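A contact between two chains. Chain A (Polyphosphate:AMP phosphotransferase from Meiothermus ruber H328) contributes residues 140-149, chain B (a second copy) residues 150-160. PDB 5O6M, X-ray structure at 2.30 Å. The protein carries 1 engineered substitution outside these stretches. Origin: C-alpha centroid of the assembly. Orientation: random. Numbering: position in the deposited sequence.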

ATOM      1  N   GLN A 140      -3.385  30.840  -2.050  1.00 42.70           N
ATOM      2  CA  GLN A 140      -2.345  30.748  -3.069  1.00 43.86           C
ATOM      3  C   GLN A 140      -1.995  29.295  -3.383  1.00 41.20           C
ATOM      4  O   GLN A 140      -1.542  28.993  -4.493  1.00 44.44           O
ATOM      5  CB  GLN A 140      -1.111  31.537  -2.617  1.00 59.66           C
ATOM      6  CG  GLN A 140       0.143  31.310  -3.443  1.00 65.28           C
ATOM      7  CD  GLN A 140       1.380  31.927  -2.803  1.00 84.45           C
ATOM      8  OE1 GLN A 140       1.276  32.834  -1.975  1.00 87.34           O
ATOM      9  NE2 GLN A 140       2.555  31.435  -3.184  1.00 75.30           N
ATOM     10  N   VAL A 141      -2.168  28.391  -2.418  1.00 41.88           N
ATOM     11  CA  VAL A 141      -1.907  26.974  -2.662  1.00 40.85           C
ATOM     12  C   VAL A 141      -3.064  26.328  -3.421  1.00 43.28           C
ATOM     13  O   VAL A 141      -2.872  25.738  -4.492  1.00 36.14           O
ATOM     14  CB  VAL A 141      -1.617  26.236  -1.343  1.00 37.22           C
ATOM     15  CG1 VAL A 141      -1.489  24.739  -1.603  1.00 33.68           C
ATOM     16  CG2 VAL A 141      -0.347  26.784  -0.697  1.00 38.02           C
ATOM     17  N   TRP A 142      -4.285  26.402  -2.874  1.00 37.26           N
ATOM     18  CA  TRP A 142      -5.367  25.631  -3.488  1.00 41.23           C
ATOM     19  C   TRP A 142      -5.763  26.193  -4.851  1.00 34.87           C
ATOM     20  O   TRP A 142      -6.196  25.432  -5.720  1.00 36.71           O
ATOM     21  CB  TRP A 142      -6.587  25.522  -2.555  1.00 30.93           C
ATOM     22  CG  TRP A 142      -7.278  26.792  -2.049  1.00 40.48           C
ATOM     23  CD1 TRP A 142      -7.251  27.284  -0.770  1.00 40.24           C
ATOM     24  CD2 TRP A 142      -8.151  27.666  -2.789  1.00 36.15           C
ATOM     25  NE1 TRP A 142      -8.027  28.417  -0.679  1.00 37.78           N
ATOM     26  CE2 TRP A 142      -8.591  28.670  -1.900  1.00 33.72           C
ATOM     27  CE3 TRP A 142      -8.595  27.700  -4.116  1.00 40.72           C
ATOM     28  CZ2 TRP A 142      -9.449  29.701  -2.298  1.00 37.83           C
ATOM     29  CZ3 TRP A 142      -9.447  28.730  -4.511  1.00 40.05           C
ATOM     30  CH2 TRP A 142      -9.862  29.713  -3.605  1.00 34.15           C
ATOM     31  N   GLN A 143      -5.569  27.495  -5.075  1.00 35.01           N
ATOM     32  CA  GLN A 143      -5.843  28.084  -6.383  1.00 33.48           C
ATOM     33  C   GLN A 143      -5.151  27.319  -7.508  1.00 40.14           C
ATOM     34  O   GLN A 143      -5.697  27.187  -8.609  1.00 39.17           O
ATOM     35  CB  GLN A 143      -5.399  29.550  -6.393  1.00 45.97           C
ATOM     36  CG  GLN A 143      -6.506  30.550  -6.680  1.00 61.16           C
ATOM     37  CD  GLN A 143      -7.066  30.420  -8.089  1.00 79.55           C
ATOM     38  OE1 GLN A 143      -6.391  29.931  -8.997  1.00 66.63           O
ATOM     39  NE2 GLN A 143      -8.308  30.856  -8.275  1.00 78.86           N
ATOM     40  N   LYS A 144      -3.935  26.824  -7.256  1.00 39.63           N
ATOM     41  CA  LYS A 144      -3.169  26.118  -8.278  1.00 31.53           C
ATOM     42  C   LYS A 144      -3.683  24.709  -8.523  1.00 32.31           C
ATOM     43  O   LYS A 144      -3.299  24.091  -9.523  1.00 28.61           O
ATOM     44  CB  LYS A 144      -1.692  26.050  -7.879  1.00 34.31           C
ATOM     45  CG  LYS A 144      -1.075  27.396  -7.567  1.00 32.84           C
ATOM     46  CD  LYS A 144       0.424  27.392  -7.826  1.00 49.44           C
ATOM     47  CE  LYS A 144       1.088  28.674  -7.337  1.00 35.89           C
ATOM     48  NZ  LYS A 144       1.003  28.819  -5.861  1.00 71.38           N
ATOM     49  N   ARG A 145      -4.516  24.179  -7.627  1.00 29.03           N
ATOM     50  CA  ARG A 145      -4.903  22.778  -7.704  1.00 35.61           C
ATOM     51  C   ARG A 145      -5.922  22.494  -8.804  1.00 34.00           C
ATOM     52  O   ARG A 145      -6.017  21.344  -9.246  1.00 35.70           O
ATOM     53  CB  ARG A 145      -5.435  22.317  -6.348  1.00 36.19           C
ATOM     54  CG  ARG A 145      -4.350  22.292  -5.279  1.00 33.16           C
ATOM     55  CD  ARG A 145      -4.914  21.927  -3.927  1.00 39.53           C
ATOM     56  NE  ARG A 145      -3.859  21.772  -2.935  1.00 36.68           N
ATOM     57  CZ  ARG A 145      -4.069  21.425  -1.670  1.00 38.88           C
ATOM     58  NH1 ARG A 145      -5.302  21.207  -1.234  1.00 29.30           N
ATOM     59  NH2 ARG A 145      -3.042  21.298  -0.840  1.00 38.07           N
ATOM     60  N   TYR A 146      -6.669  23.499  -9.274  1.00 29.99           N
ATOM     61  CA  TYR A 146      -7.585  23.251 -10.386  1.00 41.80           C
ATOM     62  C   TYR A 146      -6.821  22.743 -11.596  1.00 35.15           C
ATOM     63  O   TYR A 146      -7.263  21.807 -12.275  1.00 31.83           O
ATOM     64  CB  TYR A 146      -8.364  24.520 -10.750  1.00 35.67           C
ATOM     65  CG  TYR A 146      -9.164  25.118  -9.618  1.00 38.15           C
ATOM     66  CD1 TYR A 146     -10.253  24.441  -9.073  1.00 32.55           C
ATOM     67  CD2 TYR A 146      -8.844  26.370  -9.106  1.00 37.66           C
ATOM     68  CE1 TYR A 146     -10.989  24.989  -8.037  1.00 29.88           C
ATOM     69  CE2 TYR A 146      -9.574  26.927  -8.074  1.00 43.28           C
ATOM     70  CZ  TYR A 146     -10.646  26.235  -7.544  1.00 40.31           C
ATOM     71  OH  TYR A 146     -11.372  26.791  -6.514  1.00 36.92           O
ATOM     72  N   ARG A 147      -5.653  23.334 -11.862  1.00 38.97           N
ATOM     73  CA  ARG A 147      -4.809  22.875 -12.959  1.00 33.48           C
ATOM     74  C   ARG A 147      -4.298  21.467 -12.691  1.00 29.38           C
ATOM     75  O   ARG A 147      -4.344  20.601 -13.572  1.00 38.34           O
ATOM     76  CB  ARG A 147      -3.635  23.833 -13.152  1.00 42.95           C
ATOM     77  CG  ARG A 147      -2.566  23.313 -14.103  1.00 42.47           C
ATOM     78  CD  ARG A 147      -1.640  24.435 -14.545  1.00 46.57           C
ATOM     79  NE  ARG A 147      -0.752  24.012 -15.621  1.00 51.27           N
ATOM     80  CZ  ARG A 147       0.044  24.833 -16.297  1.00 64.32           C
ATOM     81  NH1 ARG A 147       0.797  24.360 -17.280  1.00 67.79           N
ATOM     82  NH2 ARG A 147       0.085  26.126 -15.994  1.00 69.41           N
ATOM     83  N   HIS A 148      -3.777  21.231 -11.484  1.00 29.81           N
ATOM     84  CA  HIS A 148      -3.349  19.887 -11.107  1.00 34.50           C
ATOM     85  C   HIS A 148      -4.425  18.865 -11.438  1.00 32.08           C
ATOM     86  O   HIS A 148      -4.145  17.793 -11.990  1.00 29.92           O
ATOM     87  CB  HIS A 148      -3.039  19.823  -9.611  1.00 29.41           C
ATOM     88  CG  HIS A 148      -2.011  20.801  -9.155  1.00 31.60           C
ATOM     89  ND1 HIS A 148      -1.826  21.105  -7.824  1.00 31.21           N
ATOM     90  CD2 HIS A 148      -1.091  21.520  -9.841  1.00 31.66           C
ATOM     91  CE1 HIS A 148      -0.849  21.987  -7.711  1.00 31.87           C
ATOM     92  NE2 HIS A 148      -0.386  22.254  -8.920  1.00 30.60           N
ATOM     93  N   ILE A 149      -5.670  19.180 -11.084  1.00 34.39           N
ATOM     94  CA  ILE A 149      -6.759  18.220 -11.226  1.00 30.22           C
ATOM     95  C   ILE A 149      -7.088  17.996 -12.697  1.00 31.73           C
ATOM     96  O   ILE A 149      -7.259  16.850 -13.139  1.00 32.40           O
ATOM     97  CB  ILE A 149      -7.977  18.704 -10.417  1.00 35.85           C
ATOM     98  CG1 ILE A 149      -7.626  18.701  -8.928  1.00 28.33           C
ATOM     99  CG2 ILE A 149      -9.194  17.818 -10.674  1.00 29.25           C
ATOM    100  CD1 ILE A 149      -8.724  19.228  -8.032  1.00 36.56           C
TER
ATOM    101  N   ARG B 150       5.316  16.677 -17.192  1.00 32.24           N
ATOM    102  CA  ARG B 150       5.459  18.084 -16.817  1.00 28.93           C
ATOM    103  C   ARG B 150       4.431  18.489 -15.764  1.00 33.94           C
ATOM    104  O   ARG B 150       4.762  19.198 -14.806  1.00 33.27           O
ATOM    105  CB  ARG B 150       5.334  18.984 -18.046  1.00 35.04           C
ATOM    106  CG  ARG B 150       6.569  19.025 -18.945  1.00 36.94           C
ATOM    107  CD  ARG B 150       6.483  20.163 -19.970  1.00 37.26           C
ATOM    108  NE  ARG B 150       5.282  20.072 -20.801  1.00 41.68           N
ATOM    109  CZ  ARG B 150       5.225  19.450 -21.975  1.00 47.43           C
ATOM    110  NH1 ARG B 150       6.306  18.861 -22.474  1.00 40.51           N
ATOM    111  NH2 ARG B 150       4.085  19.418 -22.656  1.00 50.45           N
ATOM    112  N   GLU B 151       3.171  18.065 -15.934  1.00 34.67           N
ATOM    113  CA  GLU B 151       2.111  18.471 -15.010  1.00 33.51           C
ATOM    114  C   GLU B 151       2.166  17.691 -13.703  1.00 33.27           C
ATOM    115  O   GLU B 151       1.854  18.234 -12.637  1.00 38.79           O
ATOM    116  CB  GLU B 151       0.742  18.310 -15.671  1.00 31.92           C
ATOM    117  CG  GLU B 151       0.545  19.205 -16.881  1.00 33.48           C
ATOM    118  CD  GLU B 151       0.767  20.673 -16.563  1.00 38.92           C
ATOM    119  OE1 GLU B 151       0.477  21.103 -15.423  1.00 36.16           O
ATOM    120  OE2 GLU B 151       1.233  21.400 -17.461  1.00 46.20           O
ATOM    121  N   PHE B 152       2.531  16.410 -13.768  1.00 33.20           N
ATOM    122  CA  PHE B 152       2.741  15.631 -12.552  1.00 30.96           C
ATOM    123  C   PHE B 152       3.849  16.244 -11.697  1.00 31.23           C
ATOM    124  O   PHE B 152       3.698  16.409 -10.479  1.00 28.23           O
ATOM    125  CB  PHE B 152       3.064  14.184 -12.936  1.00 36.00           C
ATOM    126  CG  PHE B 152       3.440  13.296 -11.779  1.00 30.17           C
ATOM    127  CD1 PHE B 152       2.557  13.071 -10.737  1.00 27.89           C
ATOM    128  CD2 PHE B 152       4.667  12.652 -11.762  1.00 31.68           C
ATOM    129  CE1 PHE B 152       2.903  12.235  -9.683  1.00 31.66           C
ATOM    130  CE2 PHE B 152       5.021  11.819 -10.716  1.00 30.63           C
ATOM    131  CZ  PHE B 152       4.138  11.610  -9.673  1.00 25.64           C
ATOM    132  N   GLU B 153       4.969  16.607 -12.322  1.00 28.42           N
ATOM    133  CA  GLU B 153       6.058  17.200 -11.551  1.00 33.27           C
ATOM    134  C   GLU B 153       5.688  18.597 -11.055  1.00 34.53           C
ATOM    135  O   GLU B 153       6.021  18.963  -9.921  1.00 31.03           O
ATOM    136  CB  GLU B 153       7.339  17.217 -12.394  1.00 28.38           C
ATOM    137  CG  GLU B 153       7.899  15.814 -12.638  1.00 30.93           C
ATOM    138  CD  GLU B 153       9.119  15.771 -13.545  1.00 35.88           C
ATOM    139  OE1 GLU B 153       9.557  16.837 -14.030  1.00 38.33           O
ATOM    140  OE2 GLU B 153       9.653  14.658 -13.763  1.00 35.76           O
ATOM    141  N   ARG B 154       4.929  19.362 -11.850  1.00 34.68           N
ATOM    142  CA  ARG B 154       4.508  20.680 -11.383  1.00 37.62           C
ATOM    143  C   ARG B 154       3.659  20.570 -10.124  1.00 34.00           C
ATOM    144  O   ARG B 154       3.830  21.348  -9.180  1.00 31.67           O
ATOM    145  CB  ARG B 154       3.727  21.419 -12.463  1.00 33.57           C
ATOM    146  CG  ARG B 154       3.295  22.797 -11.987  1.00 37.00           C
ATOM    147  CD  ARG B 154       2.149  23.368 -12.796  1.00 40.08           C
ATOM    148  NE  ARG B 154       2.477  23.465 -14.210  1.00 46.60           N
ATOM    149  CZ  ARG B 154       3.075  24.510 -14.766  1.00 58.57           C
ATOM    150  NH1 ARG B 154       3.424  25.554 -14.022  1.00 55.14           N
ATOM    151  NH2 ARG B 154       3.331  24.503 -16.067  1.00 59.70           N
ATOM    152  N   MET B 155       2.725  19.617 -10.102  1.00 31.00           N
ATOM    153  CA  MET B 155       1.894  19.412  -8.921  1.00 34.31           C
ATOM    154  C   MET B 155       2.746  19.008  -7.721  1.00 31.26           C
ATOM    155  O   MET B 155       2.569  19.528  -6.612  1.00 32.85           O
ATOM    156  CB  MET B 155       0.825  18.356  -9.228  1.00 30.63           C
ATOM    157  CG  MET B 155      -0.101  18.038  -8.077  1.00 31.84           C
ATOM    158  SD  MET B 155       0.552  16.786  -6.949  1.00 33.72           S
ATOM    159  CE  MET B 155       0.911  15.431  -8.070  1.00 33.68           C
ATOM    160  N   LEU B 156       3.677  18.073  -7.926  1.00 32.58           N
ATOM    161  CA  LEU B 156       4.598  17.683  -6.859  1.00 28.91           C
ATOM    162  C   LEU B 156       5.331  18.901  -6.303  1.00 33.59           C
ATOM    163  O   LEU B 156       5.439  19.079  -5.082  1.00 27.33           O
ATOM    164  CB  LEU B 156       5.605  16.653  -7.382  1.00 24.34           C
ATOM    165  CG  LEU B 156       5.111  15.236  -7.703  1.00 28.95           C
ATOM    166  CD1 LEU B 156       6.263  14.328  -8.135  1.00 28.91           C
ATOM    167  CD2 LEU B 156       4.354  14.621  -6.524  1.00 30.25           C
ATOM    168  N   ALA B 157       5.846  19.754  -7.194  1.00 35.19           N
ATOM    169  CA  ALA B 157       6.622  20.914  -6.756  1.00 35.74           C
ATOM    170  C   ALA B 157       5.738  21.936  -6.048  1.00 38.67           C
ATOM    171  O   ALA B 157       6.108  22.457  -4.987  1.00 30.97           O
ATOM    172  CB  ALA B 157       7.339  21.548  -7.949  1.00 27.36           C
ATOM    173  N   ASP B 158       4.569  22.249  -6.627  1.00 29.40           N
ATOM    174  CA  ASP B 158       3.649  23.185  -5.979  1.00 33.27           C
ATOM    175  C   ASP B 158       3.354  22.776  -4.540  1.00 33.62           C
ATOM    176  O   ASP B 158       3.212  23.631  -3.659  1.00 33.31           O
ATOM    177  CB  ASP B 158       2.342  23.277  -6.768  1.00 34.52           C
ATOM    178  CG  ASP B 158       2.466  24.131  -8.006  1.00 39.31           C
ATOM    179  OD1 ASP B 158       3.471  24.869  -8.128  1.00 39.98           O
ATOM    180  OD2 ASP B 158       1.551  24.068  -8.853  1.00 38.91           O
ATOM    181  N   GLU B 159       3.249  21.472  -4.287  1.00 32.95           N
ATOM    182  CA  GLU B 159       2.867  20.957  -2.979  1.00 34.09           C
ATOM    183  C   GLU B 159       4.065  20.665  -2.079  1.00 35.34           C
ATOM    184  O   GLU B 159       3.886  20.101  -0.993  1.00 34.49           O
ATOM    185  CB  GLU B 159       2.016  19.694  -3.150  1.00 32.07           C
ATOM    186  CG  GLU B 159       0.723  19.946  -3.915  1.00 25.40           C
ATOM    187  CD  GLU B 159      -0.255  20.807  -3.141  1.00 36.37           C
ATOM    188  OE1 GLU B 159      -0.311  20.672  -1.899  1.00 32.28           O
ATOM    189  OE2 GLU B 159      -0.941  21.645  -3.773  1.00 33.05           O
ATOM    190  N   GLY B 160       5.274  21.050  -2.487  1.00 32.98           N
ATOM    191  CA  GLY B 160       6.384  21.018  -1.555  1.00 35.18           C
ATOM    192  C   GLY B 160       7.554  20.107  -1.871  1.00 32.48           C
ATOM    193  O   GLY B 160       8.409  19.898  -1.003  1.00 37.31           O
TER
HETATM  194  O   HOH W   1      -0.622  24.055  -4.718  1.00 28.40           O
HETATM  195  O   HOH W   2       1.687  26.024  -4.094  1.00 42.51           O

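How do the two backbones lie against each other? Helix 145-149 of chain A and helix 150-158 of chain B run roughly antiparallel, at 146°, with axes 9.8 Å apart at closest approach. The backbones come nearest where H148(A) meets M155(B), their CA atoms 5.7 Å apart. Between them the two stretches bury 471 Å², both sides summed, about half of it on H148(A), R147(A) and E159(B).

What makes H148(A) the centre of the contact? Its ring offers different chemistry on face and edge. CG of M155(B) lies over one face, 3.7 Å from the ring centroid, in a CH-pi contact. At the edge, NE2 of H148(A) donates a 2.7 Å hydrogen bond to OD2 of D158(B), nearly straight at 158°. ND1 is satisfied elsewhere in the structure, so both ring nitrogens are engaged.

How does R147(A) reach chain B? Its extended side chain meets the carboxylate of E151(B) edge-on, with two hydrogen bonds in one salt bridge: NE of R147(A) to OE1 of E151(B) at 3.2 Å and NH1 of R147(A) to OE2 of E151(B) at 3.0 Å. The guanidinium of R154(B) lies over its face, bringing NH1 of R147(A) within 2.8 Å of NH2 of R154(B). Two donors with like charge cannot hydrogen bond, but the E151(B) carboxylate, to one side of the pair, bonds to both arginines: its OE1 also accepts a weak 3.3 Å hydrogen bond from NE of R154(B).

What does chain A meet just past the end of the chain B helix? E159(B), the first residue to leave helical geometry, sends its carboxylate to R145(A), whose NE and NH2 bind OE2 and OE1 respectively, both at 3.0 Å. This paired salt bridge lies near the guanidinium plane, where the N-H groups point. Water 1 adds a bridge, donating to O of V141(A) at 2.8 Å and to OE2 of E159(B) at 2.6 Å.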